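Local coordinates for HRDC domain-containing protein (Bifidobacterium adolescentis ATCC 15703, PDB 3CYM) that is of unknown function but probably acts as a 3'-5' exonuclease of the ribonuclease D type that binds nucleic acid, at residues Ala67-Leu72 against Leu171-Leu176; Asp57-Phe62 against Arg159-Asp164; Gly39-Asp44 against Arg89-Ala94. All coordinates share one frame; numbering follows the deposited sequence.

Interaction 1 of 3, residues Ala67-Leu72 against Leu171-Leu176. With NA (sodium ion), chain B.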
ATOM      1  N   ALA A  67      26.956 -10.853  -0.074  1.00 24.73           N
ATOM      2  CA  ALA A  67      26.278 -11.210   1.161  1.00 19.75           C
ATOM      3  C   ALA A  67      25.181 -12.222   0.886  1.00 16.33           C
ATOM      4  O   ALA A  67      24.805 -12.986   1.767  1.00 15.62           O
ATOM      5  CB  ALA A  67      25.686  -9.966   1.822  1.00 14.43           C
ATOM      6  N   GLY A  68      24.648 -12.198  -0.330  1.00 15.14           N
ATOM      7  CA  GLY A  68      23.562 -13.086  -0.712  1.00 19.37           C
ATOM      8  C   GLY A  68      22.240 -12.660  -0.117  1.00 15.69           C
ATOM      9  O   GLY A  68      22.089 -11.522   0.323  1.00 20.62           O
ATOM     10  N   ILE A  69      21.285 -13.583  -0.095  1.00 18.47           N
ATOM     11  CA  ILE A  69      19.921 -13.275   0.352  1.00 14.89           C
ATOM     12  C   ILE A  69      19.753 -13.497   1.855  1.00 17.39           C
ATOM     13  O   ILE A  69      20.093 -14.569   2.387  1.00 19.73           O
ATOM     14  CB  ILE A  69      18.849 -14.079  -0.461  1.00 17.98           C
ATOM     15  CG1 ILE A  69      18.998 -13.821  -1.973  1.00 10.93           C
ATOM     16  CG2 ILE A  69      17.431 -13.764   0.020  1.00  2.14           C
ATOM     17  CD1 ILE A  69      18.103 -14.682  -2.870  1.00  9.95           C
ATOM     18  N   GLY A  70      19.260 -12.460   2.536  1.00 18.85           N
ATOM     19  CA  GLY A  70      18.836 -12.567   3.932  1.00 12.88           C
ATOM     20  C   GLY A  70      17.332 -12.463   4.084  1.00 14.67           C
ATOM     21  O   GLY A  70      16.737 -11.468   3.670  1.00 18.79           O
ATOM     22  N   LEU A  71      16.721 -13.490   4.679  1.00 10.56           N
ATOM     23  CA  LEU A  71      15.305 -13.468   5.036  1.00 16.67           C
ATOM     24  C   LEU A  71      15.200 -13.273   6.539  1.00 15.82           C
ATOM     25  O   LEU A  71      15.480 -14.185   7.303  1.00 17.97           O
ATOM     26  CB  LEU A  71      14.592 -14.766   4.613  1.00 14.51           C
ATOM     27  CG  LEU A  71      14.728 -15.255   3.167  1.00  7.81           C
ATOM     28  CD1 LEU A  71      13.823 -16.422   2.935  1.00  2.00           C
ATOM     29  CD2 LEU A  71      14.385 -14.163   2.195  1.00  3.22           C
ATOM     30  N   LEU A  72      14.804 -12.079   6.962  1.00 14.09           N
ATOM     31  CA  LEU A  72      14.922 -11.705   8.359  1.00 15.66           C
ATOM     32  C   LEU A  72      13.555 -11.718   9.027  1.00 16.65           C
ATOM     33  O   LEU A  72      12.623 -11.068   8.556  1.00 17.74           O
ATOM     34  CB  LEU A  72      15.579 -10.321   8.506  1.00 14.29           C
ATOM     35  CG  LEU A  72      17.025  -9.893   8.129  1.00 21.33           C
ATOM     36  CD1 LEU A  72      18.093 -10.373   9.081  1.00 16.94           C
ATOM     37  CD2 LEU A  72      17.454 -10.197   6.709  1.00 18.23           C
ATOM     38  N   LEU A 171      13.061 -15.088  -4.043  1.00 13.70           N
ATOM     39  CA  LEU A 171      12.934 -14.749  -5.461  1.00 14.81           C
ATOM     40  C   LEU A 171      12.489 -13.308  -5.721  1.00 10.55           C
ATOM     41  O   LEU A 171      12.818 -12.741  -6.757  1.00 12.88           O
ATOM     42  CB  LEU A 171      12.046 -15.755  -6.213  1.00  5.62           C
ATOM     43  CG  LEU A 171      12.747 -17.067  -6.605  1.00 11.92           C
ATOM     44  CD1 LEU A 171      11.705 -18.108  -7.006  1.00 10.74           C
ATOM     45  CD2 LEU A 171      13.779 -16.877  -7.719  1.00 19.44           C
ATOM     46  N   ASP A 172      11.778 -12.714  -4.763  1.00 12.25           N
ATOM     47  CA  ASP A 172      11.353 -11.318  -4.868  1.00 17.19           C
ATOM     48  C   ASP A 172      12.451 -10.246  -4.736  1.00 15.85           C
ATOM     49  O   ASP A 172      12.254  -9.110  -5.185  1.00 23.83           O
ATOM     50  CB  ASP A 172      10.217 -11.039  -3.885  1.00 18.82           C
ATOM     51  CG  ASP A 172       8.852 -11.200  -4.512  1.00 19.77           C
ATOM     52  OD1 ASP A 172       8.746 -11.662  -5.671  1.00 30.41           O
ATOM     53  OD2 ASP A 172       7.862 -10.843  -3.835  1.00 19.66           O
ATOM     54  N   VAL A 173      13.586 -10.596  -4.126  1.00 21.78           N
ATOM     55  CA  VAL A 173      14.776  -9.717  -4.102  1.00 15.53           C
ATOM     56  C   VAL A 173      15.919 -10.197  -5.005  1.00 19.62           C
ATOM     57  O   VAL A 173      16.870  -9.460  -5.235  1.00 20.99           O
ATOM     58  CB  VAL A 173      15.339  -9.489  -2.682  1.00 12.36           C
ATOM     59  CG1 VAL A 173      14.345  -8.769  -1.823  1.00 12.22           C
ATOM     60  CG2 VAL A 173      15.773 -10.799  -2.042  1.00 11.05           C
ATOM     61  N   GLU A 174      15.796 -11.423  -5.515  1.00 21.94           N
ATOM     62  CA  GLU A 174      16.821 -12.109  -6.325  1.00 16.73           C
ATOM     63  C   GLU A 174      17.295 -11.371  -7.589  1.00 19.18           C
ATOM     64  O   GLU A 174      18.464 -11.479  -7.966  1.00 23.29           O
ATOM     65  CB  GLU A 174      16.321 -13.531  -6.663  1.00 15.19           C
ATOM     66  CG  GLU A 174      17.083 -14.366  -7.731  1.00 14.23           C
ATOM     67  CD  GLU A 174      18.471 -14.839  -7.299  1.00 22.97           C
ATOM     68  OE1 GLU A 174      18.895 -14.552  -6.158  1.00 24.18           O
ATOM     69  OE2 GLU A 174      19.155 -15.499  -8.119  1.00 21.07           O
ATOM     70  N   LEU A 175      16.409 -10.610  -8.224  1.00 17.23           N
ATOM     71  CA  LEU A 175      16.729  -9.993  -9.520  1.00 14.73           C
ATOM     72  C   LEU A 175      16.714  -8.473  -9.535  1.00 13.81           C
ATOM     73  O   LEU A 175      16.879  -7.868 -10.592  1.00 16.77           O
ATOM     74  CB  LEU A 175      15.795 -10.531 -10.614  1.00 15.74           C
ATOM     75  CG  LEU A 175      15.825 -12.048 -10.836  1.00 19.76           C
ATOM     76  CD1 LEU A 175      14.653 -12.486 -11.687  1.00 26.69           C
ATOM     77  CD2 LEU A 175      17.157 -12.491 -11.440  1.00 17.38           C
ATOM     78  N   LEU A 176      16.528  -7.859  -8.368  1.00 11.35           N
ATOM     79  CA  LEU A 176      16.390  -6.409  -8.281  1.00 14.21           C
ATOM     80  C   LEU A 176      17.652  -5.597  -8.629  1.00 16.25           C
ATOM     81  O   LEU A 176      17.537  -4.521  -9.206  1.00 13.16           O
ATOM     82  CB  LEU A 176      15.851  -5.989  -6.907  1.00  8.11           C
ATOM     83  CG  LEU A 176      14.439  -6.432  -6.530  1.00  5.85           C
ATOM     84  CD1 LEU A 176      14.031  -5.798  -5.220  1.00  4.89           C
ATOM     85  CD2 LEU A 176      13.425  -6.076  -7.623  1.00  9.48           C
TER
HETATM   86 NA    NA B 501       6.818  -9.346  -2.177  1.00 14.97          NA
HETATM   87  O   HOH W   1       4.611 -10.477  -2.112  1.00 21.33           O
HETATM   88  O   HOH W   2       6.650  -7.260  -3.269  1.00 47.13           O
HETATM   89  O   HOH W   3       5.777  -7.916  -0.613  1.00 15.80           O

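Interaction 2 of 3, residues Asp57-Phe62 against Arg159-Asp164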
ATOM      1  N   ASP A  57       5.391  -5.921   9.253  1.00 18.75           N
ATOM      2  CA  ASP A  57       6.161  -6.868   8.478  1.00 19.24           C
ATOM      3  C   ASP A  57       6.398  -8.144   9.293  1.00 17.84           C
ATOM      4  O   ASP A  57       6.858  -8.092  10.434  1.00 16.51           O
ATOM      5  CB  ASP A  57       7.490  -6.251   8.033  1.00 21.17           C
ATOM      6  CG  ASP A  57       7.313  -5.076   7.074  1.00 28.70           C
ATOM      7  OD1 ASP A  57       6.239  -4.946   6.440  1.00 26.16           O
ATOM      8  OD2 ASP A  57       8.269  -4.274   6.942  1.00 27.37           O
ATOM      9  N   TRP A  58       6.057  -9.280   8.697  1.00 17.36           N
ATOM     10  CA  TRP A  58       6.339 -10.580   9.282  1.00 13.96           C
ATOM     11  C   TRP A  58       7.546 -11.242   8.626  1.00 16.36           C
ATOM     12  O   TRP A  58       7.973 -12.338   9.018  1.00 18.23           O
ATOM     13  CB  TRP A  58       5.090 -11.453   9.207  1.00 15.14           C
ATOM     14  CG  TRP A  58       4.115 -11.063  10.267  1.00 10.63           C
ATOM     15  CD1 TRP A  58       3.120 -10.129  10.167  1.00 12.51           C
ATOM     16  CD2 TRP A  58       4.076 -11.548  11.612  1.00  8.67           C
ATOM     17  NE1 TRP A  58       2.450 -10.020  11.363  1.00 11.88           N
ATOM     18  CE2 TRP A  58       3.011 -10.881  12.266  1.00 13.26           C
ATOM     19  CE3 TRP A  58       4.822 -12.492  12.326  1.00  9.16           C
ATOM     20  CZ2 TRP A  58       2.676 -11.131  13.591  1.00 12.90           C
ATOM     21  CZ3 TRP A  58       4.491 -12.741  13.644  1.00 19.18           C
ATOM     22  CH2 TRP A  58       3.430 -12.056  14.268  1.00 18.38           C
ATOM     23  N   LEU A  59       8.084 -10.567   7.617  1.00 14.47           N
ATOM     24  CA  LEU A  59       9.338 -10.960   6.977  1.00 13.04           C
ATOM     25  C   LEU A  59       9.937  -9.757   6.263  1.00 13.54           C
ATOM     26  O   LEU A  59       9.222  -8.863   5.810  1.00 15.55           O
ATOM     27  CB  LEU A  59       9.133 -12.123   5.994  1.00 12.68           C
ATOM     28  CG  LEU A  59      10.393 -12.795   5.405  1.00  6.52           C
ATOM     29  CD1 LEU A  59      11.301 -13.417   6.456  1.00  7.18           C
ATOM     30  CD2 LEU A  59       9.995 -13.831   4.394  1.00 10.26           C
ATOM     31  N   VAL A  60      11.261  -9.748   6.177  1.00 17.24           N
ATOM     32  CA  VAL A  60      12.007  -8.674   5.559  1.00 17.88           C
ATOM     33  C   VAL A  60      13.128  -9.341   4.736  1.00 19.52           C
ATOM     34  O   VAL A  60      13.824 -10.224   5.233  1.00 18.38           O
ATOM     35  CB  VAL A  60      12.488  -7.689   6.656  1.00 17.22           C
ATOM     36  CG1 VAL A  60      13.837  -7.194   6.393  1.00 15.73           C
ATOM     37  CG2 VAL A  60      11.498  -6.526   6.821  1.00 21.64           C
ATOM     38  N   GLN A  61      13.246  -8.962   3.463  1.00 18.92           N
ATOM     39  CA  GLN A  61      14.125  -9.663   2.521  1.00 18.38           C
ATOM     40  C   GLN A  61      15.158  -8.722   1.941  1.00 16.72           C
ATOM     41  O   GLN A  61      14.811  -7.643   1.463  1.00 14.15           O
ATOM     42  CB  GLN A  61      13.341 -10.299   1.366  1.00 19.18           C
ATOM     43  CG  GLN A  61      12.199 -11.212   1.756  1.00 21.55           C
ATOM     44  CD  GLN A  61      10.847 -10.632   1.418  1.00 18.65           C
ATOM     45  OE1 GLN A  61      10.166 -10.099   2.285  1.00 16.30           O
ATOM     46  NE2 GLN A  61      10.458 -10.719   0.153  1.00 18.32           N
ATOM     47  N   PHE A  62      16.421  -9.145   1.979  1.00 17.35           N
ATOM     48  CA  PHE A  62      17.524  -8.363   1.435  1.00 14.05           C
ATOM     49  C   PHE A  62      18.456  -9.176   0.566  1.00 17.30           C
ATOM     50  O   PHE A  62      18.576 -10.381   0.734  1.00 16.27           O
ATOM     51  CB  PHE A  62      18.323  -7.695   2.555  1.00 15.56           C
ATOM     52  CG  PHE A  62      17.531  -6.697   3.328  1.00 14.82           C
ATOM     53  CD1 PHE A  62      17.033  -5.554   2.702  1.00 19.04           C
ATOM     54  CD2 PHE A  62      17.242  -6.910   4.664  1.00 18.56           C
ATOM     55  CE1 PHE A  62      16.273  -4.628   3.408  1.00 19.37           C
ATOM     56  CE2 PHE A  62      16.493  -5.982   5.376  1.00 23.03           C
ATOM     57  CZ  PHE A  62      15.998  -4.841   4.740  1.00 22.06           C
ATOM     58  N   ARG A 159       4.713 -19.624  11.539  1.00 24.29           N
ATOM     59  CA  ARG A 159       6.044 -20.124  11.916  1.00 18.58           C
ATOM     60  C   ARG A 159       5.991 -21.632  12.188  1.00 18.87           C
ATOM     61  O   ARG A 159       5.032 -22.111  12.770  1.00 22.26           O
ATOM     62  CB  ARG A 159       6.620 -19.386  13.132  1.00 15.57           C
ATOM     63  CG  ARG A 159       6.826 -17.886  12.964  1.00  6.36           C
ATOM     64  CD  ARG A 159       8.004 -17.567  12.060  1.00 13.66           C
ATOM     65  NE  ARG A 159       8.217 -16.125  11.949  1.00 17.63           N
ATOM     66  CZ  ARG A 159       7.629 -15.329  11.059  1.00 20.05           C
ATOM     67  NH1 ARG A 159       6.764 -15.813  10.170  1.00 21.58           N
ATOM     68  NH2 ARG A 159       7.908 -14.034  11.061  1.00 18.20           N
ATOM     69  N   PRO A 160       7.006 -22.394  11.735  1.00 23.48           N
ATOM     70  CA  PRO A 160       8.135 -21.959  10.906  1.00 18.76           C
ATOM     71  C   PRO A 160       7.692 -21.696   9.467  1.00 19.61           C
ATOM     72  O   PRO A 160       6.714 -22.284   9.005  1.00 19.91           O
ATOM     73  CB  PRO A 160       9.094 -23.146  10.968  1.00 17.14           C
ATOM     74  CG  PRO A 160       8.228 -24.319  11.243  1.00 25.03           C
ATOM     75  CD  PRO A 160       7.065 -23.835  12.043  1.00 19.14           C
ATOM     76  N   LEU A 161       8.380 -20.785   8.786  1.00 18.45           N
ATOM     77  CA  LEU A 161       8.077 -20.503   7.390  1.00 18.11           C
ATOM     78  C   LEU A 161       8.473 -21.694   6.517  1.00 18.83           C
ATOM     79  O   LEU A 161       9.617 -22.158   6.587  1.00 19.65           O
ATOM     80  CB  LEU A 161       8.774 -19.223   6.919  1.00 21.93           C
ATOM     81  CG  LEU A 161       8.210 -17.887   7.417  1.00 23.05           C
ATOM     82  CD1 LEU A 161       9.199 -16.766   7.204  1.00 27.84           C
ATOM     83  CD2 LEU A 161       6.872 -17.570   6.754  1.00 20.32           C
ATOM     84  N   PRO A 162       7.517 -22.205   5.715  1.00 19.09           N
ATOM     85  CA  PRO A 162       7.718 -23.309   4.763  1.00 18.11           C
ATOM     86  C   PRO A 162       8.783 -22.979   3.716  1.00 19.96           C
ATOM     87  O   PRO A 162       9.042 -21.802   3.448  1.00 21.39           O
ATOM     88  CB  PRO A 162       6.353 -23.433   4.070  1.00 18.99           C
ATOM     89  CG  PRO A 162       5.379 -22.752   4.970  1.00 19.97           C
ATOM     90  CD  PRO A 162       6.128 -21.699   5.700  1.00 18.71           C
ATOM     91  N   ARG A 163       9.377 -24.009   3.116  1.00 18.25           N
ATOM     92  CA  ARG A 163      10.464 -23.820   2.165  1.00 17.72           C
ATOM     93  C   ARG A 163      10.021 -23.119   0.874  1.00 15.65           C
ATOM     94  O   ARG A 163      10.771 -22.323   0.323  1.00 18.90           O
ATOM     95  CB  ARG A 163      11.169 -25.148   1.855  1.00 15.83           C
ATOM     96  CG  ARG A 163      12.537 -24.975   1.179  1.00 18.63           C
ATOM     97  CD  ARG A 163      13.259 -26.290   0.953  1.00 25.25           C
ATOM     98  NE  ARG A 163      14.073 -26.227  -0.258  1.00 38.11           N
ATOM     99  CZ  ARG A 163      15.386 -26.007  -0.290  1.00 40.70           C
ATOM    100  NH1 ARG A 163      16.013 -25.967  -1.460  1.00 44.40           N
ATOM    101  NH2 ARG A 163      16.077 -25.831   0.832  1.00 42.97           N
ATOM    102  N   ASP A 164       8.808 -23.414   0.410  1.00 20.74           N
ATOM    103  CA  ASP A 164       8.233 -22.767  -0.777  1.00 15.70           C
ATOM    104  C   ASP A 164       8.049 -21.262  -0.599  1.00 13.96           C
ATOM    105  O   ASP A 164       8.323 -20.483  -1.532  1.00  8.71           O
ATOM    106  CB  ASP A 164       6.880 -23.385  -1.131  1.00 25.48           C
ATOM    107  CG  ASP A 164       6.999 -24.795  -1.671  1.00 37.04           C
ATOM    108  OD1 ASP A 164       7.826 -25.029  -2.583  1.00 49.55           O
ATOM    109  OD2 ASP A 164       6.243 -25.667  -1.189  1.00 45.27           O
TER

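Interaction 3 of 3, residues Gly39-Asp44 against Arg89-Ala94. With NA (sodium ion), chain B; NA (sodium ion), chain C.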
ATOM      1  N   GLY A  39      27.815  -2.236  -4.025  1.00 23.35           N
ATOM      2  CA  GLY A  39      26.638  -1.949  -4.835  1.00 21.29           C
ATOM      3  C   GLY A  39      25.344  -1.872  -4.044  1.00 19.95           C
ATOM      4  O   GLY A  39      25.354  -1.797  -2.812  1.00 23.35           O
ATOM      5  N   SER A  40      24.229  -1.929  -4.767  1.00 19.94           N
ATOM      6  CA  SER A  40      22.906  -1.639  -4.227  1.00 20.27           C
ATOM      7  C   SER A  40      22.296  -2.750  -3.371  1.00 18.57           C
ATOM      8  O   SER A  40      22.633  -3.926  -3.513  1.00 17.36           O
ATOM      9  CB  SER A  40      21.941  -1.317  -5.366  1.00 16.98           C
ATOM     10  OG  SER A  40      22.391  -0.234  -6.146  1.00 26.82           O
ATOM     11  N   LEU A  41      21.375  -2.349  -2.499  1.00 13.67           N
ATOM     12  CA  LEU A  41      20.648  -3.268  -1.643  1.00 10.57           C
ATOM     13  C   LEU A  41      19.272  -3.566  -2.239  1.00 17.36           C
ATOM     14  O   LEU A  41      18.392  -2.702  -2.259  1.00 15.85           O
ATOM     15  CB  LEU A  41      20.496  -2.680  -0.237  1.00 14.58           C
ATOM     16  CG  LEU A  41      19.848  -3.568   0.837  1.00 13.20           C
ATOM     17  CD1 LEU A  41      20.794  -4.667   1.322  1.00 10.16           C
ATOM     18  CD2 LEU A  41      19.379  -2.743   2.003  1.00  9.25           C
ATOM     19  N   ALA A  42      19.102  -4.782  -2.750  1.00 13.00           N
ATOM     20  CA  ALA A  42      17.781  -5.285  -3.132  1.00 14.79           C
ATOM     21  C   ALA A  42      16.966  -5.499  -1.860  1.00  8.25           C
ATOM     22  O   ALA A  42      17.433  -6.170  -0.946  1.00 15.28           O
ATOM     23  CB  ALA A  42      17.924  -6.590  -3.893  1.00  6.75           C
ATOM     24  N   ALA A  43      15.764  -4.924  -1.796  1.00 10.09           N
ATOM     25  CA  ALA A  43      14.923  -5.008  -0.596  1.00  8.32           C
ATOM     26  C   ALA A  43      13.468  -5.378  -0.880  1.00 13.02           C
ATOM     27  O   ALA A  43      12.958  -5.124  -1.969  1.00 15.76           O
ATOM     28  CB  ALA A  43      14.984  -3.715   0.191  1.00 11.35           C
ATOM     29  N   ASP A  44      12.818  -5.988   0.113  1.00 11.56           N
ATOM     30  CA  ASP A  44      11.376  -6.273   0.084  1.00 14.61           C
ATOM     31  C   ASP A  44      10.870  -6.620   1.486  1.00 13.94           C
ATOM     32  O   ASP A  44      11.666  -6.772   2.416  1.00 14.08           O
ATOM     33  CB  ASP A  44      11.062  -7.428  -0.880  1.00 14.87           C
ATOM     34  CG  ASP A  44       9.676  -7.345  -1.454  1.00 15.69           C
ATOM     35  OD1 ASP A  44       8.971  -6.352  -1.199  1.00 17.16           O
ATOM     36  OD2 ASP A  44       9.257  -8.282  -2.158  1.00 25.72           O
ATOM     37  N   ARG A  89      24.219   0.921   9.664  1.00 29.72           N
ATOM     38  CA  ARG A  89      25.656   1.172   9.664  1.00 28.84           C
ATOM     39  C   ARG A  89      26.358   0.245   8.684  1.00 26.03           C
ATOM     40  O   ARG A  89      27.303   0.651   8.004  1.00 28.15           O
ATOM     41  CB  ARG A  89      26.224   1.031  11.082  1.00 29.38           C
ATOM     42  CG  ARG A  89      25.672   2.098  12.049  1.00 39.97           C
ATOM     43  CD  ARG A  89      26.405   2.171  13.380  1.00 43.53           C
ATOM     44  NE  ARG A  89      26.388   0.904  14.102  1.00 48.06           N
ATOM     45  CZ  ARG A  89      27.455   0.135  14.292  1.00 46.24           C
ATOM     46  NH1 ARG A  89      28.639   0.509  13.821  1.00 43.75           N
ATOM     47  NH2 ARG A  89      27.336  -1.005  14.959  1.00 43.52           N
ATOM     48  N   ALA A  90      25.864  -0.985   8.598  1.00 19.38           N
ATOM     49  CA  ALA A  90      26.367  -1.970   7.645  1.00 19.09           C
ATOM     50  C   ALA A  90      26.111  -1.575   6.182  1.00 18.70           C
ATOM     51  O   ALA A  90      26.949  -1.810   5.312  1.00 21.76           O
ATOM     52  CB  ALA A  90      25.755  -3.318   7.940  1.00 16.30           C
ATOM     53  N   VAL A  91      24.958  -0.968   5.924  1.00 18.90           N
ATOM     54  CA  VAL A  91      24.509  -0.649   4.561  1.00 20.40           C
ATOM     55  C   VAL A  91      24.954   0.763   4.140  1.00 18.20           C
ATOM     56  O   VAL A  91      25.339   1.007   2.980  1.00 16.90           O
ATOM     57  CB  VAL A  91      22.956  -0.832   4.454  1.00 25.12           C
ATOM     58  CG1 VAL A  91      22.377  -0.208   3.190  1.00 29.57           C
ATOM     59  CG2 VAL A  91      22.586  -2.312   4.533  1.00 19.00           C
ATOM     60  N   GLY A  92      24.912   1.687   5.092  1.00 15.26           N
ATOM     61  CA  GLY A  92      25.330   3.059   4.844  1.00 14.94           C
ATOM     62  C   GLY A  92      24.380   3.796   3.923  1.00 20.08           C
ATOM     63  O   GLY A  92      23.163   3.751   4.108  1.00 17.14           O
ATOM     64  N   ASP A  93      24.948   4.465   2.921  1.00 18.70           N
ATOM     65  CA  ASP A  93      24.183   5.317   2.019  1.00 23.73           C
ATOM     66  C   ASP A  93      23.925   4.613   0.690  1.00 22.90           C
ATOM     67  O   ASP A  93      23.721   5.265  -0.333  1.00 24.94           O
ATOM     68  CB  ASP A  93      24.908   6.657   1.806  1.00 28.74           C
ATOM     69  CG  ASP A  93      26.177   6.519   0.967  1.00 32.21           C
ATOM     70  OD1 ASP A  93      26.502   7.473   0.228  1.00 41.57           O
ATOM     71  OD2 ASP A  93      26.838   5.461   1.032  1.00 32.53           O
ATOM     72  N   ALA A  94      23.939   3.278   0.729  1.00 23.70           N
ATOM     73  CA  ALA A  94      23.675   2.436  -0.435  1.00 25.16           C
ATOM     74  C   ALA A  94      22.252   2.612  -0.958  1.00 24.71           C
ATOM     75  O   ALA A  94      21.335   2.960  -0.210  1.00 24.20           O
ATOM     76  CB  ALA A  94      23.941   0.964  -0.110  1.00 19.61           C
TER
HETATM   77 NA    NA B 501       6.818  -9.346  -2.177  1.00 14.97          NA
HETATM   78 NA    NA C 502       6.389  -5.472  -1.610  1.00 27.78          NA
HETATM   79  O   HOH W   1       4.611 -10.477  -2.112  1.00 21.33           O
HETATM   80  O   HOH W   2       6.650  -7.260  -3.269  1.00 47.13           O
HETATM   81  O   HOH W   3       5.777  -7.916  -0.613  1.00 15.80           O
HETATM   82  O   HOH W   4       8.419  -4.282  -2.693  1.00 34.21           O
HETATM   83  O   HOH W   5       5.611  -3.435  -2.647  1.00 23.73           O

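Interaction 1 of 3, residues Ala67-Leu72 against Leu171-Leu176
Ile69 on strand 68-72 meets two successive residues of segment 171-176, Val173 and Glu174, and its two branches divide the work between them. The apolar part belongs to the shorter branch. CG2 of Ile69 lies 4.0 Å from CG2 of Val173, a methyl-to-methyl approach between side chains that run at a slant to each other. In Val173 this methyl sits between the backbone N and the carbonyl carbon, a rotation that brings it up against the isoleucine methyl.

The longer branch deals with a polar group. CD1 of Ile69 comes within 3.4 Å of Glu174 OE1, the two side chains crossing nearly at right angles. Glu174 reaches this place because CG extends opposite the backbone N (chi1 168°) and the chain then bends at chi2. Its carboxylate is buried, yet both oxygens have partners: OE1 forms a salt bridge with Lys63 and OE2 accepts a hydrogen bond from the backbone N of Arg14. Ile69 therefore borders an ion pair with its hydrocarbon end.

Metal binding is the task of the preceding residue, Asp172, which does not touch the strand. Its OD2 binds a sodium ion at 2.5 Å, along with three waters and the carboxylates of Asp44 and Glu46, while OD1 forms a salt bridge with Lys149. Successive residues thus serve different surroundings, Asp172 the ion and Val173 the sheet. A helix laid on a mixed sheet, bringing an acidic residue to metal-binding carboxylates on strand 40-47, is characteristic of the RNase H-like exonuclease fold of the DnaQ and ribonuclease D families.

Interaction 2 of 3, residues Asp57-Phe62 against Arg159-Asp164
The indole of Trp58 receives the guanidinium of Arg159 at its edge, in the ring plane, where NH2 stands 3.7 Å from CE3. The two planes are turned 80° against each other, so the groups are nearly perpendicular and do not stack. At the guanidinium's own edge lies the carbonyl oxygen of Trp58, which accepts a hydrogen bond from Arg159 NH2 at 2.7 Å. The donor lies in the carbonyl plane, on a lone pair, but the oxygen is tilted out of the guanidinium plane and the N-H...O angle is a bent 138°.

The arginine chain bends at chi2 (-73°) on its way to this carbonyl, and further bonds fix its head: NE makes a salt bridge with Asp73, and NH1 donates to the carbonyl of Trp156. Replacing this arginine by an alanine would probably leave the Trp58 carbonyl without its donor, deprive Asp73 of its charged mate and open a gap beside the indole edge.

Next to this polar grip is a small apolar one. Leu161 CD1 reaches both methyls of Leu59, at 4.0 Å from CD1 and 4.1 Å from CD2. The side chain of Leu59 also packs on Ala169 of helix 163-174.

Pro162 occupies the N-cap position of that helix, and the segment is the lead-in that joins it to strand 57-65 through this contact. On the strand side, Trp58 and Leu59 both face Glu46 of the neighbouring antiparallel strand, the arrangement of a classic beta bulge.

Interaction 3 of 3, residues Gly39-Asp44 against Arg89-Ala94
Leu41 and Val91 form the close-packed part of this contact. A single leucine methyl, CD2, meets both branches of the valine, lying 4.1 Å from CG1 and 4.1 Å from CG2, with the two side chains crossing at about a right angle. In Leu41 the CG lies opposite the backbone N (chi1 -175°), a rotation that carries CD2 to the valine's two methyls. Leu41 also touches Leu34, Phe62 and Trp96. Val91 ends helix 84-91, and Gly92, with positive phi, lets the chain leave it through a type II' turn from Val91 to Ala94. This turn leads into strand 95-98, which runs parallel to strand 40-47 in the mixed sheet of an RNase H-like exonuclease domain.

The other part of the contact is sparser. Ala94 is buried but meets just a carbonyl oxygen across the contact, its CB 4.1 Å from Gly39 O, and that oxygen also accepts a hydrogen bond from Arg64 NE; Gly39 itself is exposed, as is Asp93 in the turn.

Farther along the strand, Asp44 is buried and bridges two sodium ions, OD2 binding one at 2.7 Å and OD1 the other at 2.8 Å. Two of the bound waters also bridge the two sodium ions.

In the fold
Followed from the N terminus, the chain passes short strand 20-21 and helix 24-35, then forms strands 40-47, 57-65 and 68-72, antiparallel neighbours in one sheet. Interaction 3 closes the shortest loop, bringing helix 84-91 and the turn after it back to the start of strand 40-47. Interactions 1 and 2 close much longer loops, both returning through helix 163-174 and its lead-in. All three cross one another, since their segments alternate along the chain. Interactions 1 and 2 are linked by backbone hydrogen bonds of Gly70 with Phe62 and Leu72 with Val60; the backbone N of Gln61 bonds to the O of Asp44, joining interactions 2 and 3. Interactions 1 and 3 converge on a shared sodium ion.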